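Side-chain contacts in alpha-galactosidase (PDB 3A5V), which hydrolyses terminal alpha-galactosyl residues from galactosides as a tetrameric, N-glycosylated glycoside hydrolase of family 27: residues V80-I83 and H84-G87; C131-Q134 and G135-T139; T139-L142 and S143-R146; I277-T280 and T281-I284. All coordinates share one frame; numbering follows the deposited sequence.

Contact 1: residues V80-I83 and H84-G87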
loop_
_atom_site.group_PDB
_atom_site.type_symbol
_atom_site.label_atom_id
_atom_site.label_comp_id
_atom_site.label_asym_id
_atom_site.label_seq_id
_atom_site.Cartn_x
_atom_site.Cartn_y
_atom_site.Cartn_z
ATOM N N VAL A 80 -18.839 4.239 -40.502
ATOM C CA VAL A 80 -18.004 5.404 -40.157
ATOM C C VAL A 80 -18.146 6.503 -41.230
ATOM O O VAL A 80 -18.231 7.689 -40.907
ATOM C CB VAL A 80 -16.529 5.012 -39.951
ATOM C CG1 VAL A 80 -15.639 6.235 -39.881
ATOM C CG2 VAL A 80 -16.380 4.141 -38.686
ATOM N N ASP A 81 -18.203 6.102 -42.501
ATOM C CA ASP A 81 -18.444 7.065 -43.597
ATOM C C ASP A 81 -19.762 7.824 -43.422
ATOM O O ASP A 81 -19.820 9.039 -43.648
ATOM C CB ASP A 81 -18.449 6.352 -44.964
ATOM C CG ASP A 81 -17.067 5.861 -45.396
ATOM O OD1 ASP A 81 -16.009 6.342 -44.909
ATOM O OD2 ASP A 81 -17.054 4.983 -46.269
ATOM N N ASP A 82 -20.816 7.113 -43.023
ATOM C CA ASP A 82 -22.129 7.725 -42.738
ATOM C C ASP A 82 -22.074 8.706 -41.560
ATOM O O ASP A 82 -22.690 9.775 -41.597
ATOM C CB ASP A 82 -23.182 6.646 -42.444
ATOM C CG ASP A 82 -23.598 5.867 -43.690
ATOM O OD1 ASP A 82 -23.397 6.379 -44.805
ATOM O OD2 ASP A 82 -24.113 4.737 -43.549
ATOM N N ILE A 83 -21.345 8.323 -40.511
ATOM C CA ILE A 83 -21.082 9.204 -39.363
ATOM C C ILE A 83 -20.294 10.461 -39.775
ATOM O O ILE A 83 -20.667 11.592 -39.430
ATOM C CB ILE A 83 -20.358 8.402 -38.219
ATOM C CG1 ILE A 83 -21.311 7.338 -37.645
ATOM C CG2 ILE A 83 -19.845 9.351 -37.121
ATOM C CD1 ILE A 83 -20.623 6.260 -36.746
ATOM N N HIS A 84 -19.206 10.259 -40.517
ATOM C CA HIS A 84 -18.448 11.382 -41.071
ATOM C C HIS A 84 -19.322 12.339 -41.901
ATOM O O HIS A 84 -19.192 13.561 -41.766
ATOM C CB HIS A 84 -17.241 10.891 -41.868
ATOM C CG HIS A 84 -16.139 10.321 -41.014
ATOM N ND1 HIS A 84 -15.119 9.554 -41.531
ATOM C CD2 HIS A 84 -15.909 10.405 -39.679
ATOM C CE1 HIS A 84 -14.290 9.211 -40.554
ATOM N NE2 HIS A 84 -14.747 9.714 -39.421
ATOM N N ASN A 85 -20.217 11.784 -42.718
ATOM C CA ASN A 85 -21.166 12.581 -43.528
ATOM C C ASN A 85 -22.099 13.460 -42.709
ATOM O O ASN A 85 -22.577 14.484 -43.186
ATOM C CB ASN A 85 -21.994 11.668 -44.439
ATOM C CG ASN A 85 -21.218 11.213 -45.659
ATOM O OD1 ASN A 85 -20.163 11.766 -45.971
ATOM N ND2 ASN A 85 -21.734 10.193 -46.354
ATOM N N LEU A 86 -22.336 13.069 -41.458
ATOM C CA LEU A 86 -23.178 13.864 -40.574
ATOM C C LEU A 86 -22.378 14.965 -39.885
ATOM O O LEU A 86 -22.945 15.762 -39.132
ATOM C CB LEU A 86 -23.850 12.961 -39.520
ATOM C CG LEU A 86 -24.914 12.000 -40.036
ATOM C CD1 LEU A 86 -25.153 10.875 -39.059
ATOM C CD2 LEU A 86 -26.206 12.796 -40.266
ATOM N N GLY A 87 -21.075 15.016 -40.155
ATOM C CA GLY A 87 -20.199 16.016 -39.521
ATOM C C GLY A 87 -19.790 15.552 -38.119
ATOM O O GLY A 87 -19.471 16.361 -37.254
HETATM O O HOH W 1 -15.339 8.812 -44.193
HETATM O O HOH W 2 -24.552 9.012 -45.674
#
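V80 packs against one face of the H84 imidazole in the last turns of helix 76-85, which ends in a Schellman motif. The helix is the crossover of a beta-alpha-beta unit of the (beta/alpha) barrel, between strands 47-49 and 89-95. The tight part is the V80-H84 pair. The two side chains lie side by side and point the same way. V80 CG1 is anti to the backbone N (chi1 168°), which sets it over the ring face in a CH-pi contact. V80 CG1 is 3.7 Å from the centroid of the H84 ring, offset toward the rim. The ring atom nearest to V80 CG1 is H84 CE1, at 3.3 Å. H84 N also bonds to V80 O at 2.8 Å, so backbone and side chain join the same two residues. H84 NE2 bonds to D124, which holds the far end of the ring. I83 and L86 turn to helix 25-38, where they meet I28 and A32.

The looser side is bridged by water. One water donates to D81 OD1 and lies at the ring edge, in plane, 2.8 Å from H84 ND1. A second links D82 and N85, while D82 OD2 forms a salt bridge with R74. At the C-terminal end G87 has positive phi, and G87 N bonds back to H84 O. L86 N bonds to I83 O at 3.0 Å.

Contact 2: residues C131-Q134 and G135-T139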
loop_
_atom_site.group_PDB
_atom_site.type_symbol
_atom_site.label_atom_id
_atom_site.label_comp_id
_atom_site.label_asym_id
_atom_site.label_seq_id
_atom_site.Cartn_x
_atom_site.Cartn_y
_atom_site.Cartn_z
ATOM N N CYS A 131 -9.644 -4.664 -18.742
ATOM C CA CYS A 131 -10.019 -6.036 -18.378
ATOM C C CYS A 131 -9.064 -7.082 -18.955
ATOM O O CYS A 131 -8.541 -6.907 -20.052
ATOM C CB CYS A 131 -11.452 -6.362 -18.812
ATOM S SG CYS A 131 -12.703 -5.641 -17.704
ATOM N N TYR A 132 -8.840 -8.152 -18.184
ATOM C CA TYR A 132 -8.109 -9.346 -18.627
ATOM C C TYR A 132 -6.678 -9.043 -19.087
ATOM O O TYR A 132 -6.232 -9.519 -20.133
ATOM C CB TYR A 132 -8.947 -10.135 -19.676
ATOM C CG TYR A 132 -10.306 -10.519 -19.113
ATOM C CD1 TYR A 132 -10.397 -11.420 -18.030
ATOM C CD2 TYR A 132 -11.494 -9.956 -19.604
ATOM C CE1 TYR A 132 -11.617 -11.774 -17.484
ATOM C CE2 TYR A 132 -12.744 -10.304 -19.045
ATOM C CZ TYR A 132 -12.785 -11.217 -17.984
ATOM O OH TYR A 132 -13.985 -11.592 -17.406
ATOM N N ASN A 133 -5.962 -8.264 -18.270
ATOM C CA ASN A 133 -4.667 -7.715 -18.667
ATOM C C ASN A 133 -3.472 -8.628 -18.335
ATOM O O ASN A 133 -2.321 -8.258 -18.549
ATOM C CB ASN A 133 -4.489 -6.265 -18.137
ATOM C CG ASN A 133 -4.358 -6.184 -16.621
ATOM O OD1 ASN A 133 -3.771 -7.057 -15.981
ATOM N ND2 ASN A 133 -4.894 -5.109 -16.040
ATOM N N GLN A 134 -3.763 -9.829 -17.833
ATOM C CA GLN A 134 -2.746 -10.884 -17.670
ATOM C C GLN A 134 -1.660 -10.452 -16.666
ATOM O O GLN A 134 -0.450 -10.693 -16.862
ATOM C CB GLN A 134 -2.166 -11.293 -19.037
ATOM C CG GLN A 134 -3.248 -11.637 -20.096
ATOM C CD GLN A 134 -4.171 -12.762 -19.638
ATOM O OE1 GLN A 134 -3.701 -13.784 -19.123
ATOM N NE2 GLN A 134 -5.481 -12.585 -19.832
ATOM N N GLY A 135 -2.122 -9.828 -15.582
ATOM C CA GLY A 135 -1.244 -9.343 -14.511
ATOM C C GLY A 135 -0.299 -8.213 -14.896
ATOM O O GLY A 135 0.647 -7.926 -14.152
ATOM N N GLN A 136 -0.546 -7.553 -16.027
ATOM C CA GLN A 136 0.344 -6.463 -16.478
ATOM C C GLN A 136 -0.026 -5.093 -15.877
ATOM O O GLN A 136 -0.300 -4.120 -16.591
ATOM C CB GLN A 136 0.447 -6.410 -18.014
ATOM C CG GLN A 136 1.148 -7.656 -18.627
ATOM C CD GLN A 136 1.182 -7.621 -20.158
ATOM O OE1 GLN A 136 1.126 -6.552 -20.765
ATOM N NE2 GLN A 136 1.275 -8.791 -20.778
ATOM N N SER A 137 -0.016 -5.038 -14.549
ATOM C CA SER A 137 -0.388 -3.847 -13.786
ATOM C C SER A 137 0.133 -4.054 -12.367
ATOM O O SER A 137 0.647 -5.134 -12.057
ATOM C CB SER A 137 -1.922 -3.674 -13.781
ATOM O OG SER A 137 -2.543 -4.579 -12.871
ATOM N N GLY A 138 0.021 -3.026 -11.521
ATOM C CA GLY A 138 0.477 -3.101 -10.128
ATOM C C GLY A 138 1.648 -2.166 -9.836
ATOM O O GLY A 138 1.952 -1.890 -8.669
ATOM N N THR A 139 2.343 -1.732 -10.890
ATOM C CA THR A 139 3.273 -0.608 -10.815
ATOM C C THR A 139 2.926 0.349 -11.960
ATOM O O THR A 139 2.368 -0.096 -12.983
ATOM C CB THR A 139 4.772 -1.006 -10.955
ATOM O OG1 THR A 139 5.013 -1.483 -12.287
ATOM C CG2 THR A 139 5.212 -2.064 -9.882
HETATM O O HOH W 3 -4.472 -8.522 -13.924
HETATM O O HOH W 4 1.379 -11.131 -18.740
#
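N133 turns its CG between its own backbone N and carbonyl carbon (chi1 68°), and this carries its amide oxygen over the turn toward G135 and Q136. The turn is type I', from N133 to Q136, with Q134 and G135 at its corners, both with positive phi. Q136 N closes it on N133 O at 3.2 Å. Q136 N also makes a weak bond to N133 OD1 at 3.3 Å. A water donates to N133 OD1 at 2.6 Å and accepts a weak bond from G135 N. N133 OD1 is thus joined to the turn both directly and through water. The amide nitrogen, N133 ND2, bonds to N130.

Q136 runs out extended beyond CG. Q136 CB and CG rest against N133 O, with Q136 CB 3.4 Å from N133 O. A water joins its amide to the turn, donating to Q134 O and accepting from Q136 NE2 at 3.1 Å. Q134 is bent at chi2 (-58°), which folds its amide back along the chain. Q134 NE2 bonds to Y132 O at 3.2 Å from above the carbonyl plane. The same amide faces the tetramer interface: Q134 OE1 bonds to Y144 of the second subunit, and Q134 NE2 also to T179 of that subunit.

The turn belongs to the loop from barrel strand 125-129 to helix 140-156. A C131-C101 disulfide ties its start to another loop. S137 packs on S143 and R146 of the helix and bonds to E170, and the loop ends at T139, the N-cap of helix 140-156.

Contact 3: residues T139-L142 and S143-R146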
loop_
_atom_site.group_PDB
_atom_site.type_symbol
_atom_site.label_atom_id
_atom_site.label_comp_id
_atom_site.label_asym_id
_atom_site.label_seq_id
_atom_site.Cartn_x
_atom_site.Cartn_y
_atom_site.Cartn_z
ATOM N N THR A 139 2.343 -1.732 -10.890
ATOM C CA THR A 139 3.273 -0.608 -10.815
ATOM C C THR A 139 2.926 0.349 -11.960
ATOM O O THR A 139 2.368 -0.096 -12.983
ATOM C CB THR A 139 4.772 -1.006 -10.955
ATOM O OG1 THR A 139 5.013 -1.483 -12.287
ATOM C CG2 THR A 139 5.212 -2.064 -9.882
ATOM N N PRO A 140 3.256 1.652 -11.801
ATOM C CA PRO A 140 3.131 2.618 -12.898
ATOM C C PRO A 140 3.853 2.147 -14.166
ATOM O O PRO A 140 3.338 2.343 -15.274
ATOM C CB PRO A 140 3.807 3.875 -12.328
ATOM C CG PRO A 140 3.540 3.773 -10.857
ATOM C CD PRO A 140 3.720 2.309 -10.561
ATOM N N LYS A 141 5.022 1.523 -14.011
ATOM C CA LYS A 141 5.794 1.039 -15.169
ATOM C C LYS A 141 5.110 -0.100 -15.930
ATOM O O LYS A 141 5.078 -0.091 -17.164
ATOM C CB LYS A 141 7.226 0.627 -14.762
ATOM C CG LYS A 141 8.135 0.220 -15.977
ATOM C CD LYS A 141 8.310 1.346 -17.005
ATOM C CE LYS A 141 9.415 1.004 -18.068
ATOM N NZ LYS A 141 9.191 1.767 -19.361
ATOM N N LEU A 142 4.579 -1.089 -15.207
ATOM C CA LEU A 142 3.818 -2.177 -15.864
ATOM C C LEU A 142 2.618 -1.660 -16.667
ATOM O O LEU A 142 2.395 -2.071 -17.831
ATOM C CB LEU A 142 3.363 -3.246 -14.847
ATOM C CG LEU A 142 4.435 -4.202 -14.295
ATOM C CD1 LEU A 142 3.949 -4.916 -12.993
ATOM C CD2 LEU A 142 4.807 -5.223 -15.355
ATOM N N SER A 143 1.822 -0.792 -16.046
ATOM C CA SER A 143 0.645 -0.260 -16.728
ATOM C C SER A 143 1.067 0.672 -17.876
ATOM O O SER A 143 0.496 0.610 -18.975
ATOM C CB SER A 143 -0.305 0.431 -15.737
ATOM O OG SER A 143 -0.948 -0.537 -14.893
ATOM N N TYR A 144 2.081 1.510 -17.628
ATOM C CA TYR A 144 2.622 2.384 -18.679
ATOM C C TYR A 144 3.022 1.624 -19.957
ATOM O O TYR A 144 2.627 2.006 -21.052
ATOM C CB TYR A 144 3.824 3.186 -18.163
ATOM C CG TYR A 144 4.465 4.061 -19.217
ATOM C CD1 TYR A 144 5.495 3.564 -20.031
ATOM C CD2 TYR A 144 4.058 5.388 -19.395
ATOM C CE1 TYR A 144 6.103 4.367 -21.010
ATOM C CE2 TYR A 144 4.650 6.197 -20.376
ATOM C CZ TYR A 144 5.682 5.672 -21.166
ATOM O OH TYR A 144 6.283 6.457 -22.117
ATOM N N ASP A 145 3.817 0.563 -19.816
ATOM C CA ASP A 145 4.315 -0.161 -20.986
ATOM C C ASP A 145 3.177 -0.761 -21.823
ATOM O O ASP A 145 3.212 -0.693 -23.055
ATOM C CB ASP A 145 5.336 -1.235 -20.579
ATOM C CG ASP A 145 6.688 -0.640 -20.193
ATOM O OD1 ASP A 145 6.999 0.508 -20.597
ATOM O OD2 ASP A 145 7.448 -1.328 -19.486
ATOM N N ARG A 146 2.162 -1.298 -21.147
ATOM C CA ARG A 146 0.997 -1.889 -21.813
ATOM C C ARG A 146 0.181 -0.840 -22.590
ATOM O O ARG A 146 -0.244 -1.100 -23.732
ATOM C CB ARG A 146 0.123 -2.630 -20.781
ATOM C CG ARG A 146 -1.127 -3.377 -21.350
ATOM C CD ARG A 146 -1.670 -4.421 -20.346
ATOM N NE ARG A 146 -1.752 -3.845 -19.002
ATOM C CZ ARG A 146 -2.797 -3.174 -18.531
ATOM N NH1 ARG A 146 -3.916 -3.045 -19.245
ATOM N NH2 ARG A 146 -2.738 -2.657 -17.313
#
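K141 and D145 form a salt bridge one turn apart at the start of helix 140-156, the crossover of a beta-alpha-beta unit between barrel strands 125-129 and 162-165. T139 is the N-cap of this helix. T139 OG1 accepts from L142 N at 3.0 Å in a nearly straight bond (169°).

Backbone bonds build the first turns. S143 N donates to T139 O at 3.2 Å, Y144 N to P140 O and D145 N to K141 O. The next, R146 N to L142 O, is weak. Y144 CB also sits close against P140 O, at 3.0 Å.

Other polar ends turn to outside partners. S143 OG bonds to D171, and R146 NE to Q136 O. Y144 OH reaches Q134 of the third subunit, which places this helix end at the tetramer interface.

The salt bridge is made by a bent lysine. K141 turns at chi2 (60°), which swings its chain across the D145 carboxylate. K141 CE lies 3.4 Å from D145 OD2. D145 OD1 lies at the edge of the Y144 ring, in its plane. K141 NZ donates to D145 OD1 at 2.8 Å, and OD1 accepts on its syn lone pair, the side of OD2.

Contact 4: residues I277-T280 and T281-I284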
loop_
_atom_site.group_PDB
_atom_site.type_symbol
_atom_site.label_atom_id
_atom_site.label_comp_id
_atom_site.label_asym_id
_atom_site.label_seq_id
_atom_site.Cartn_x
_atom_site.Cartn_y
_atom_site.Cartn_z
ATOM N N ILE A 277 -35.172 12.760 -26.049
ATOM C CA ILE A 277 -34.551 13.616 -25.049
ATOM C C ILE A 277 -35.645 14.492 -24.446
ATOM O O ILE A 277 -36.200 15.342 -25.143
ATOM C CB ILE A 277 -33.432 14.510 -25.669
ATOM C CG1 ILE A 277 -32.449 13.677 -26.521
ATOM C CG2 ILE A 277 -32.686 15.292 -24.573
ATOM C CD1 ILE A 277 -31.397 14.520 -27.284
ATOM N N THR A 278 -35.959 14.279 -23.166
ATOM C CA THR A 278 -36.988 15.077 -22.484
ATOM C C THR A 278 -36.494 16.511 -22.251
ATOM O O THR A 278 -35.285 16.778 -22.265
ATOM C CB THR A 278 -37.361 14.508 -21.092
ATOM O OG1 THR A 278 -36.197 14.552 -20.250
ATOM C CG2 THR A 278 -37.888 13.064 -21.195
ATOM N N ASN A 279 -37.436 17.420 -22.012
ATOM C CA ASN A 279 -37.110 18.806 -21.665
ATOM C C ASN A 279 -36.227 18.887 -20.423
ATOM O O ASN A 279 -35.324 19.722 -20.354
ATOM C CB ASN A 279 -38.390 19.630 -21.466
ATOM C CG ASN A 279 -39.070 19.971 -22.784
ATOM O OD1 ASN A 279 -38.498 19.787 -23.863
ATOM N ND2 ASN A 279 -40.283 20.490 -22.701
ATOM N N THR A 280 -36.477 18.002 -19.460
ATOM C CA THR A 280 -35.666 17.966 -18.245
ATOM C C THR A 280 -34.193 17.630 -18.556
ATOM O O THR A 280 -33.275 18.227 -17.977
ATOM C CB THR A 280 -36.258 16.909 -17.285
ATOM O OG1 THR A 280 -37.684 17.074 -17.233
ATOM C CG2 THR A 280 -35.683 17.034 -15.878
ATOM N N THR A 281 -33.979 16.689 -19.466
ATOM C CA THR A 281 -32.626 16.333 -19.888
ATOM C C THR A 281 -31.977 17.483 -20.686
ATOM O O THR A 281 -30.807 17.818 -20.462
ATOM C CB THR A 281 -32.611 14.988 -20.657
ATOM O OG1 THR A 281 -32.925 13.928 -19.724
ATOM C CG2 THR A 281 -31.228 14.721 -21.270
ATOM N N LYS A 282 -32.743 18.104 -21.585
ATOM C CA LYS A 282 -32.190 19.189 -22.419
ATOM C C LYS A 282 -31.706 20.343 -21.540
ATOM O O LYS A 282 -30.673 20.935 -21.803
ATOM C CB LYS A 282 -33.242 19.716 -23.405
ATOM C CG LYS A 282 -33.647 18.749 -24.515
ATOM C CD LYS A 282 -34.736 19.387 -25.425
ATOM C CE LYS A 282 -35.105 18.440 -26.569
ATOM N NZ LYS A 282 -36.290 18.925 -27.375
ATOM N N GLU A 283 -32.473 20.663 -20.499
ATOM C CA GLU A 283 -32.101 21.736 -19.565
ATOM C C GLU A 283 -30.697 21.519 -18.987
ATOM O O GLU A 283 -29.925 22.478 -18.819
ATOM C CB GLU A 283 -33.142 21.839 -18.443
ATOM C CG GLU A 283 -32.905 22.995 -17.480
ATOM C CD GLU A 283 -33.966 23.107 -16.386
ATOM O OE1 GLU A 283 -35.098 22.578 -16.562
ATOM O OE2 GLU A 283 -33.648 23.721 -15.341
ATOM N N ILE A 284 -30.367 20.261 -18.694
ATOM C CA ILE A 284 -29.055 19.915 -18.104
ATOM C C ILE A 284 -27.917 19.798 -19.145
ATOM O O ILE A 284 -26.797 20.272 -18.924
ATOM C CB ILE A 284 -29.132 18.606 -17.243
ATOM C CG1 ILE A 284 -30.216 18.703 -16.137
ATOM C CG2 ILE A 284 -27.729 18.231 -16.646
ATOM C CD1 ILE A 284 -30.041 19.885 -15.126
#
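T278 and T281 meet through their hydroxyls at the start of helix 279-285, where T278 is the N-cap. Its OG1 stands between the backbone N and the carbonyl carbon (chi1 63°), facing the first turn. Two bonds converge on this oxygen. T281 N donates to T278 OG1 at 3.2 Å, a capping bond. T281 OG1 also donates to T278 OG1, but weakly, at 3.4 Å, with the two side chains crossing at about a right angle.

Backbone bonds continue from the cap. K282 N donates to T278 O at 2.9 Å. E283 N donates to N279 O at 3.0 Å.

Apolar contacts are made by I277, just before the cap. I277 CG2 touches T281 CG2 at 3.7 Å and K282 CG at 3.6 Å, crossing both side chains at about a right angle. This methyl thus joins the residue before the cap to the first turn. The K282 chain is extended beyond CG and runs back along the segment, bringing K282 CE to 3.6 Å from I277 O.

N279, K282 and E283 border a pocket holding a polyether molecule, probably from the crystallisation liquor. W364 and Q366 also line it. The carboxylate of E283 bonds to Q251, with a long, weak ion pair to R255.

The helix lies against helix 251-263, where I284 packs on Q251, R255 and Y258. T281 and I284 both touch V244, and I277 rests on M286. The segment follows barrel strand 268-270.

In the fold
All four contacts lie in the barrel domain. Contact 2 runs into contact 3 through T139; contacts 1 and 4 stand apart along the chain. The centres of contacts 2 and 3 are about 9 Å apart, and Q136 O of the loop lies 2.8 Å from R146 NE of the helix. Both also reach other subunits, so loop and helix start form one patch of the tetramer interface. Contact 2 follows strand 125-129, so it probably lies on the active-site face, at the C-terminal ends of the barrel strands. Contact 1 sits about 36 Å from both, between centres. Contact 4 lies across the chain's centre from contact 2, about 40 Å between centres, and borders a bound polyether.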